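Local coordinates for protein probable TonB-dependent siderophore receptor PiuA (Acinetobacter baumannii, PDB 5FP1) that probably takes up iron-loaded siderophores, ferric enterobactin perhaps among them, across the bacterial outer membrane as a TonB-dependent receptor, at residues 100-105 against 128-133; 185-190 against 196-201; 608-613 against 652-657; 671-674 against 678-681. One frame throughout, in Å; residues are numbered along the deposited sequence.

How the contacts relate
From the N terminus, the plug domain comes first, and contact 1 closes a loop of 22 residues within it, joining strand 101-102 to the turn after helix 125-128. The remaining contacts belong to the beta-barrel. Contact 2 closes the short hairpin loop between strands 177-188 and 197-209; contact 3 spans 38 residues and brings two loops together; contact 4 closes a tight hairpin between strands 659-673 and 678-685. All four follow one another in series, none nesting or crossing. Contacts 3 and 4 lie on opposite sides of the chain's centre, their own centres about 52 Å apart, whereas those of contacts 2 and 4 are about 25 Å apart.

Contact 1. Residues 100-105 against 128-133; sequences GIRNST and GGAGSV
Arg102 reaches across to the carbonyl of Ala130 and holds it with the end of its guanidinium. NH1 of Arg102 lies 2.9 Å from Ala130 O, and NH2 of Arg102 is equally close to that oxygen, making a fork in which both terminal nitrogens serve one acceptor. The oxygen sits almost in the guanidinium plane, 3° out of it, so both N-H groups converge on it from the edge. They meet it differently: NH2 arrives in the carbonyl plane on a lone pair, whereas NH1 stands above that plane. The side chain gets there by leaving CA with CG opposite the backbone N (chi1 -162°), running straight on and then bending at chi3 (-55°). Its NH1 is also hydrogen-bonded to Ser94 O, which helps to fix the rotation of the group. The methyl CB of Ala130 packs beside NH2 of Arg102 at 4.0 Å. Gly128 O comes within 3.3 Å of NH2 of Arg102 at an angle too poor for a hydrogen bond; that oxygen is instead bonded to the hydroxyl of Tyr97. The contact thus pins the glycine-rich turn between helix 125-128 and strand 135-141 of the plug to its edge strand 101-102, which pairs with strand 96-98, while Gly131 hydrogen-bonds to Ser491 and Ala492 of barrel strand 482-493.

Contact 2. Residues 185-190 against 196-201; sequences HQNEKA and AEYKRV
His185 sends its ring out with CG opposite the backbone N (chi1 176°), while Arg200, directly across, sets CG between its backbone N and carbonyl carbon (chi1 57°) and then extends to NE, which lays the guanidinium flat over the imidazole. The two groups stack with centres 4.0 Å apart and planes 19° from parallel; CD2 of His185 lies under the middle of the guanidinium, and NH2 of Arg200 sits over the ring toward its rim. In the ring plane, His185 NE2 donates to Asn187 OD1 at 2.8 Å. A water donates to Asn187 OD1 at 2.8 Å and accepts from Arg200 NH1 at 3.0 Å, linking the stacked pair and the amide into one polar cluster. The strands form an antiparallel hairpin of the beta-barrel, in which His185 with Arg200 and Asn187 with Tyr198 are hydrogen-bonded pairs; Tyr198 N, for example, is 2.7 Å from Asn187 O. Their side chains share one face, on which Arg200 meets the plug: it touches Thr58 and Thr59, and its NE forms a salt bridge with Glu110. Asn187 OD1 rests against CB of Tyr198 at 3.5 Å. On the other face, Lys199 NZ forms a salt bridge with Glu197 OE1, its hydrogen bond weak; the companion oxygen is bound by Lys260. Near the loop, Lys189 N donates to Ala196 O, and CB of Lys189 packs on CB of Ala196 at 4.1 Å.

Contact 3. Residues 608-613 against 652-657; sequences TDQSIY and GDVANT
Two loops at the presumed extracellular mouth of the beta-barrel meet where the aromatic ring of Tyr613 lies against a type I beta turn running from Asp653 to Asn656. The first loop follows strand 606-609 of a small hairpin and opens with a 3-10 turn at 611-613, led in by an Asx turn in which Asp609 OD1 accepts from Ser611 N; the second joins strands 638-651 and 659-673. Ala655, inside the turn, presents its backbone to the ring: its CA is 3.6 Å from the ring centroid of Tyr613 and 5° off the ring normal, a CH-pi contact centred on the face. Its methyl slides outward over the phenol end, with Ala655 CB 3.4 Å from Tyr613 CZ, a snug fit. The opposite face is covered by CG1 of Ile612, so the ring is sandwiched between its own neighbour and the turn. Val654 fills the angle beside the ring, its CG1 4.0 Å from CB of Tyr613. The same methyl, placed opposite the backbone N of Val654 (chi1 164°), meets the amide end of Gln610, whose NE2 is 3.8 Å away and whose side chain crosses that of the valine at about a right angle. Within the turn, Asp653 O accepts from Asn656 N at 2.9 Å and from Asn656 ND2, and Asp653 OD2 takes the hydroxyl of Thr657 on its syn lone pair. Segments 608-613 and 652-657 meet by van der Waals and CH-pi packing; polar links between the loops come just beyond, where Asn616 ND2 hydrogen-bonds to Val654 O and Asn656 ND2 to Gln617 O. An aromatic ring thus packs on a beta turn between strand-connecting loops of a TonB-dependent receptor barrel.

Contact 4. Residues 671-674 against 678-681; sequences RYNV and VDLQ
Backbone hydrogen bonds tie Tyr672 to Leu680 in both directions, Tyr672 N to Leu680 O at 2.8 Å and Leu680 N to Tyr672 O at 2.9 Å, and Val674 N closes the hairpin on Val678 O. Polar side chains line the face shared by the two non-hydrogen-bonded pairs. Arg671 and Gln681 run side by side, and a bend at chi3 (50°) brings NH1 of Arg671 2.8 Å from Gln681 OE1; the oxygen lies in the guanidinium plane, yet the donor stands well above the amide plane. Asn673 ND2 hydrogen-bonds to Asp679 OD1, also 2.8 Å away, meeting it from above the carboxylate plane. Asp679 OD2 touches CD of Arg671 at 3.6 Å but lies beyond salt-bridge range of NE. Apolar contact is slighter: CB of Val674 packs on CG1 of Val678 at 4.2 Å. Arg671 NH2 forms a salt bridge with Asp54, and Gln681 NE2 hydrogen-bonds to Glu53 O, both in helix 49-55 of the plug. At this presumed periplasmic turn the Arg671-Gln681 pair thus adds to the backbone pairing of the hairpin and also ties it to the plug, and the nearby Asp679 and Asp54 probably offset the arginine's charge.

Contact 1. Residues 100-105 against 128-133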
# COMPACT_ATOMS: atom_id res chain seq x y z
N GLY A 100 -2.94 -4.67 12.38
CA GLY A 100 -4.02 -3.83 12.93
C GLY A 100 -3.62 -2.53 13.56
O GLY A 100 -4.47 -1.79 14.06
N ILE A 101 -2.33 -2.20 13.50
CA ILE A 101 -1.86 -0.92 14.02
C ILE A 101 -1.30 -0.10 12.87
O ILE A 101 -0.54 -0.62 12.05
CB ILE A 101 -0.78 -1.16 15.09
CG1 ILE A 101 -1.47 -1.82 16.30
CG2 ILE A 101 -0.09 0.15 15.47
CD1 ILE A 101 -0.62 -1.92 17.55
N ARG A 102 -1.73 1.16 12.77
CA ARG A 102 -1.32 2.03 11.67
C ARG A 102 0.20 2.24 11.70
O ARG A 102 0.77 2.53 12.74
CB ARG A 102 -2.01 3.39 11.75
CG ARG A 102 -1.97 4.14 10.43
CD ARG A 102 -2.31 5.61 10.57
NE ARG A 102 -3.62 5.76 11.22
CZ ARG A 102 -4.78 6.02 10.61
NH1 ARG A 102 -4.85 6.19 9.29
NH2 ARG A 102 -5.89 6.15 11.35
N ASN A 103 0.83 2.10 10.54
CA ASN A 103 2.25 2.34 10.42
C ASN A 103 2.47 2.92 9.04
O ASN A 103 3.01 2.25 8.14
CB ASN A 103 3.01 1.01 10.58
CG ASN A 103 4.50 1.21 10.74
OD1 ASN A 103 4.95 1.98 11.59
ND2 ASN A 103 5.28 0.51 9.94
N SER A 104 1.99 4.15 8.86
CA SER A 104 1.89 4.75 7.53
C SER A 104 2.90 5.85 7.26
O SER A 104 2.59 6.82 6.60
CB SER A 104 0.47 5.32 7.30
OG SER A 104 -0.42 4.26 7.04
N THR A 105 4.13 5.66 7.71
CA THR A 105 5.24 6.42 7.20
C THR A 105 5.62 5.86 5.85
O THR A 105 5.43 4.66 5.58
CB THR A 105 6.43 6.36 8.19
OG1 THR A 105 6.64 5.00 8.58
CG2 THR A 105 6.10 7.18 9.45
N GLY A 128 -10.82 1.48 11.60
CA GLY A 128 -9.45 2.00 11.57
C GLY A 128 -9.23 3.44 11.98
O GLY A 128 -8.08 3.87 12.11
N GLY A 129 -10.30 4.19 12.23
CA GLY A 129 -10.18 5.60 12.52
C GLY A 129 -9.98 6.48 11.28
O GLY A 129 -10.52 6.21 10.21
N ALA A 130 -9.19 7.54 11.44
CA ALA A 130 -8.97 8.48 10.37
C ALA A 130 -8.51 7.76 9.10
O ALA A 130 -7.70 6.85 9.17
CB ALA A 130 -7.97 9.53 10.77
N GLY A 131 -9.04 8.19 7.97
CA GLY A 131 -8.66 7.63 6.70
C GLY A 131 -9.55 6.46 6.32
O GLY A 131 -10.75 6.46 6.61
N SER A 132 -8.96 5.46 5.69
CA SER A 132 -9.74 4.33 5.20
C SER A 132 -10.95 4.79 4.33
O SER A 132 -12.07 4.30 4.49
CB SER A 132 -10.20 3.43 6.35
OG SER A 132 -9.07 2.73 6.88
N VAL A 133 -10.69 5.73 3.43
CA VAL A 133 -11.74 6.31 2.58
C VAL A 133 -12.30 5.28 1.59
O VAL A 133 -13.51 5.04 1.54
CB VAL A 133 -11.20 7.52 1.82
CG1 VAL A 133 -12.22 8.03 0.80
CG2 VAL A 133 -10.83 8.62 2.80

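Contact 2. Residues 185-190 against 196-201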
# COMPACT_ATOMS: atom_id res chain seq x y z
N HIS A 185 18.80 -9.50 0.53
CA HIS A 185 18.23 -9.39 -0.81
C HIS A 185 18.90 -8.33 -1.65
O HIS A 185 19.20 -7.25 -1.16
CB HIS A 185 16.75 -9.05 -0.73
CG HIS A 185 16.11 -8.82 -2.06
ND1 HIS A 185 15.37 -9.78 -2.69
CD2 HIS A 185 16.14 -7.76 -2.90
CE1 HIS A 185 14.98 -9.33 -3.88
NE2 HIS A 185 15.42 -8.10 -4.01
N GLN A 186 19.10 -8.64 -2.93
CA GLN A 186 19.50 -7.62 -3.92
C GLN A 186 18.93 -7.96 -5.26
O GLN A 186 18.77 -9.15 -5.60
CB GLN A 186 21.02 -7.48 -4.04
CG GLN A 186 21.72 -8.72 -4.58
CD GLN A 186 23.19 -8.47 -4.93
OE1 GLN A 186 23.64 -8.80 -6.03
NE2 GLN A 186 23.92 -7.90 -4.01
N ASN A 187 18.60 -6.92 -6.02
CA ASN A 187 18.24 -7.10 -7.42
C ASN A 187 18.38 -5.78 -8.16
O ASN A 187 18.22 -4.70 -7.58
CB ASN A 187 16.82 -7.66 -7.59
CG ASN A 187 15.72 -6.63 -7.34
OD1 ASN A 187 15.39 -6.34 -6.19
ND2 ASN A 187 15.12 -6.12 -8.41
N GLU A 188 18.67 -5.88 -9.45
CA GLU A 188 18.52 -4.76 -10.37
C GLU A 188 17.12 -4.82 -10.92
O GLU A 188 16.57 -5.90 -11.07
CB GLU A 188 19.51 -4.86 -11.52
CG GLU A 188 20.95 -4.77 -11.08
CD GLU A 188 21.91 -5.05 -12.23
OE1 GLU A 188 21.47 -5.11 -13.40
OE2 GLU A 188 23.10 -5.18 -11.92
N LYS A 189 16.54 -3.66 -11.22
CA LYS A 189 15.22 -3.64 -11.83
C LYS A 189 15.31 -4.38 -13.16
O LYS A 189 16.15 -4.06 -14.02
CB LYS A 189 14.74 -2.21 -12.05
CG LYS A 189 13.33 -2.15 -12.58
CD LYS A 189 12.91 -0.72 -12.85
CE LYS A 189 11.46 -0.65 -13.35
NZ LYS A 189 11.11 0.69 -13.88
N ALA A 190 14.43 -5.35 -13.35
CA ALA A 190 14.55 -6.26 -14.50
C ALA A 190 14.33 -5.53 -15.81
O ALA A 190 13.35 -4.77 -15.97
CB ALA A 190 13.52 -7.38 -14.37
N ALA A 196 17.87 1.18 -11.91
CA ALA A 196 17.57 1.13 -10.50
C ALA A 196 18.14 -0.16 -9.90
O ALA A 196 18.18 -1.21 -10.56
CB ALA A 196 16.06 1.21 -10.27
N GLU A 197 18.53 -0.10 -8.63
CA GLU A 197 19.14 -1.25 -7.93
C GLU A 197 18.62 -1.28 -6.51
O GLU A 197 18.47 -0.23 -5.89
CB GLU A 197 20.66 -1.10 -7.82
CG GLU A 197 21.42 -1.06 -9.12
CD GLU A 197 22.89 -0.72 -8.89
OE1 GLU A 197 23.41 -1.01 -7.81
OE2 GLU A 197 23.50 -0.12 -9.78
N TYR A 198 18.37 -2.48 -6.00
CA TYR A 198 17.80 -2.63 -4.67
C TYR A 198 18.69 -3.52 -3.82
O TYR A 198 19.16 -4.56 -4.29
CB TYR A 198 16.39 -3.25 -4.78
CG TYR A 198 15.51 -2.34 -5.55
CD1 TYR A 198 14.93 -1.24 -4.93
CD2 TYR A 198 15.30 -2.52 -6.91
CE1 TYR A 198 14.15 -0.34 -5.63
CE2 TYR A 198 14.52 -1.62 -7.63
CZ TYR A 198 13.97 -0.53 -6.98
OH TYR A 198 13.20 0.37 -7.65
N LYS A 199 18.92 -3.11 -2.58
CA LYS A 199 19.66 -3.95 -1.62
C LYS A 199 19.03 -3.79 -0.26
O LYS A 199 18.78 -2.67 0.18
CB LYS A 199 21.14 -3.55 -1.54
CG LYS A 199 21.88 -3.59 -2.88
CD LYS A 199 23.34 -3.19 -2.74
CE LYS A 199 24.07 -3.33 -4.07
NZ LYS A 199 23.34 -2.61 -5.16
N ARG A 200 18.75 -4.90 0.40
CA ARG A 200 18.19 -4.80 1.72
C ARG A 200 18.47 -6.01 2.61
O ARG A 200 18.70 -7.12 2.13
CB ARG A 200 16.68 -4.51 1.64
CG ARG A 200 15.85 -5.48 0.88
CD ARG A 200 14.45 -4.93 0.58
NE ARG A 200 13.69 -5.87 -0.25
CZ ARG A 200 13.51 -5.74 -1.55
NH1 ARG A 200 14.06 -4.73 -2.22
NH2 ARG A 200 12.83 -6.66 -2.21
N VAL A 201 18.42 -5.76 3.91
CA VAL A 201 18.60 -6.78 4.94
C VAL A 201 17.55 -6.56 6.02
O VAL A 201 17.18 -5.41 6.33
CB VAL A 201 20.03 -6.67 5.52
CG1 VAL A 201 20.18 -7.47 6.81
CG2 VAL A 201 21.04 -7.11 4.47
O HOH W 1 13.12 -5.34 -4.96
O HOH W 2 12.73 -7.86 -5.43

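Contact 3. Residues 608-613 against 652-657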
# COMPACT_ATOMS: atom_id res chain seq x y z
N THR A 608 -5.98 27.62 -11.87
CA THR A 608 -6.76 27.23 -13.04
C THR A 608 -8.02 26.55 -12.56
O THR A 608 -7.95 25.63 -11.74
CB THR A 608 -5.97 26.25 -13.91
OG1 THR A 608 -5.74 25.06 -13.16
CG2 THR A 608 -4.62 26.83 -14.31
N ASP A 609 -9.16 27.02 -13.03
CA ASP A 609 -10.43 26.45 -12.64
C ASP A 609 -10.62 25.06 -13.26
O ASP A 609 -10.40 24.86 -14.45
CB ASP A 609 -11.57 27.36 -13.07
CG ASP A 609 -12.93 26.84 -12.63
OD1 ASP A 609 -12.99 25.91 -11.80
OD2 ASP A 609 -13.94 27.36 -13.11
N GLN A 610 -10.99 24.08 -12.44
CA GLN A 610 -11.13 22.71 -12.92
C GLN A 610 -12.59 22.30 -13.04
O GLN A 610 -12.88 21.12 -13.29
CB GLN A 610 -10.38 21.74 -11.99
CG GLN A 610 -8.88 21.95 -12.01
CD GLN A 610 -8.10 20.95 -11.16
OE1 GLN A 610 -8.42 20.71 -9.99
NE2 GLN A 610 -7.08 20.37 -11.75
N SER A 611 -13.52 23.24 -12.92
CA SER A 611 -14.94 22.89 -13.06
C SER A 611 -15.22 22.41 -14.48
O SER A 611 -16.13 21.62 -14.70
CB SER A 611 -15.85 24.08 -12.69
OG SER A 611 -15.54 25.18 -13.53
N ILE A 612 -14.41 22.83 -15.44
CA ILE A 612 -14.55 22.32 -16.81
C ILE A 612 -14.27 20.83 -16.91
O ILE A 612 -14.61 20.19 -17.92
CB ILE A 612 -13.63 23.07 -17.79
CG1 ILE A 612 -12.17 22.92 -17.39
CG2 ILE A 612 -13.98 24.55 -17.81
CD1 ILE A 612 -11.19 23.48 -18.42
N TYR A 613 -13.65 20.26 -15.88
CA TYR A 613 -13.39 18.81 -15.88
C TYR A 613 -14.38 18.01 -15.02
O TYR A 613 -14.22 16.80 -14.81
CB TYR A 613 -11.96 18.55 -15.42
CG TYR A 613 -10.94 19.29 -16.22
CD1 TYR A 613 -10.89 19.17 -17.60
CD2 TYR A 613 -9.97 20.09 -15.60
CE1 TYR A 613 -9.93 19.84 -18.34
CE2 TYR A 613 -9.03 20.77 -16.34
CZ TYR A 613 -9.01 20.63 -17.70
OH TYR A 613 -8.06 21.28 -18.42
N GLY A 652 -3.48 9.94 -15.07
CA GLY A 652 -2.75 10.60 -14.02
C GLY A 652 -3.39 11.87 -13.54
O GLY A 652 -3.24 12.24 -12.37
N ASP A 653 -4.11 12.57 -14.41
CA ASP A 653 -4.58 13.90 -14.07
C ASP A 653 -6.11 14.12 -14.12
O ASP A 653 -6.83 13.41 -14.82
CB ASP A 653 -3.88 14.94 -14.96
CG ASP A 653 -4.19 14.75 -16.44
OD1 ASP A 653 -4.56 13.62 -16.87
OD2 ASP A 653 -4.02 15.74 -17.19
N VAL A 654 -6.56 15.12 -13.37
CA VAL A 654 -7.95 15.56 -13.32
C VAL A 654 -8.43 15.92 -14.71
O VAL A 654 -9.54 15.57 -15.12
CB VAL A 654 -8.09 16.75 -12.33
CG1 VAL A 654 -9.41 17.47 -12.53
CG2 VAL A 654 -7.98 16.23 -10.90
N ALA A 655 -7.55 16.54 -15.50
CA ALA A 655 -7.92 16.95 -16.85
C ALA A 655 -8.06 15.77 -17.80
O ALA A 655 -8.55 15.94 -18.91
CB ALA A 655 -6.90 17.95 -17.39
N ASN A 656 -7.58 14.59 -17.39
CA ASN A 656 -7.64 13.38 -18.20
C ASN A 656 -6.90 13.60 -19.55
O ASN A 656 -7.41 13.24 -20.61
CB ASN A 656 -9.08 12.91 -18.53
CG ASN A 656 -9.86 12.31 -17.33
OD1 ASN A 656 -11.00 11.87 -17.52
ND2 ASN A 656 -9.30 12.32 -16.13
N THR A 657 -5.71 14.18 -19.50
CA THR A 657 -4.86 14.38 -20.69
C THR A 657 -3.54 13.61 -20.63
O THR A 657 -2.80 13.57 -21.61
CB THR A 657 -4.50 15.87 -20.85
OG1 THR A 657 -3.77 16.33 -19.71
CG2 THR A 657 -5.74 16.71 -21.01

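Contact 4. Residues 671-674 against 678-681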
# COMPACT_ATOMS: atom_id res chain seq x y z
N ARG A 671 7.18 -25.76 -9.71
CA ARG A 671 7.70 -26.18 -8.44
C ARG A 671 7.89 -27.70 -8.47
O ARG A 671 6.91 -28.43 -8.62
CB ARG A 671 6.70 -25.88 -7.35
CG ARG A 671 7.22 -26.31 -5.99
CD ARG A 671 6.58 -25.55 -4.83
NE ARG A 671 5.14 -25.55 -4.93
CZ ARG A 671 4.38 -24.46 -5.07
NH1 ARG A 671 4.91 -23.24 -5.11
NH2 ARG A 671 3.08 -24.61 -5.15
N TYR A 672 9.12 -28.15 -8.27
CA TYR A 672 9.43 -29.59 -8.24
C TYR A 672 9.80 -30.01 -6.84
O TYR A 672 10.73 -29.46 -6.24
CB TYR A 672 10.56 -29.94 -9.21
CG TYR A 672 10.85 -31.45 -9.29
CD1 TYR A 672 10.01 -32.30 -9.98
CD2 TYR A 672 11.95 -32.00 -8.65
CE1 TYR A 672 10.25 -33.66 -10.04
CE2 TYR A 672 12.21 -33.35 -8.70
CZ TYR A 672 11.35 -34.18 -9.40
OH TYR A 672 11.60 -35.53 -9.45
N ASN A 673 9.07 -30.99 -6.30
CA ASN A 673 9.41 -31.56 -5.01
C ASN A 673 10.56 -32.54 -5.17
O ASN A 673 10.40 -33.63 -5.70
CB ASN A 673 8.20 -32.27 -4.38
CG ASN A 673 6.96 -31.41 -4.38
OD1 ASN A 673 5.94 -31.77 -4.98
ND2 ASN A 673 7.03 -30.25 -3.73
N VAL A 674 11.75 -32.13 -4.73
CA VAL A 674 12.93 -32.96 -4.86
C VAL A 674 12.86 -34.10 -3.85
O VAL A 674 13.10 -35.24 -4.17
CB VAL A 674 14.21 -32.15 -4.64
CG1 VAL A 674 15.42 -33.08 -4.56
CG2 VAL A 674 14.39 -31.12 -5.75
N VAL A 678 12.70 -30.57 0.43
CA VAL A 678 13.34 -29.68 -0.53
C VAL A 678 12.53 -29.54 -1.81
O VAL A 678 12.14 -30.55 -2.42
CB VAL A 678 14.77 -30.16 -0.87
CG1 VAL A 678 15.43 -29.24 -1.89
CG2 VAL A 678 15.62 -30.25 0.38
N ASP A 679 12.28 -28.29 -2.20
CA ASP A 679 11.68 -27.95 -3.48
C ASP A 679 12.65 -27.11 -4.33
O ASP A 679 13.52 -26.40 -3.82
CB ASP A 679 10.43 -27.10 -3.27
CG ASP A 679 9.30 -27.86 -2.65
OD1 ASP A 679 9.35 -29.11 -2.66
OD2 ASP A 679 8.35 -27.19 -2.18
N LEU A 680 12.47 -27.21 -5.63
CA LEU A 680 13.11 -26.32 -6.55
C LEU A 680 11.96 -25.58 -7.22
O LEU A 680 11.00 -26.20 -7.67
CB LEU A 680 13.91 -27.11 -7.58
CG LEU A 680 14.75 -26.27 -8.52
CD1 LEU A 680 15.89 -25.60 -7.76
CD2 LEU A 680 15.30 -27.15 -9.64
N GLN A 681 12.05 -24.25 -7.25
CA GLN A 681 10.95 -23.46 -7.83
C GLN A 681 11.50 -22.41 -8.78
O GLN A 681 12.39 -21.61 -8.43
CB GLN A 681 10.07 -22.80 -6.73
CG GLN A 681 8.87 -22.04 -7.32
CD GLN A 681 7.94 -21.50 -6.25
OE1 GLN A 681 7.54 -22.22 -5.33
NE2 GLN A 681 7.61 -20.20 -6.35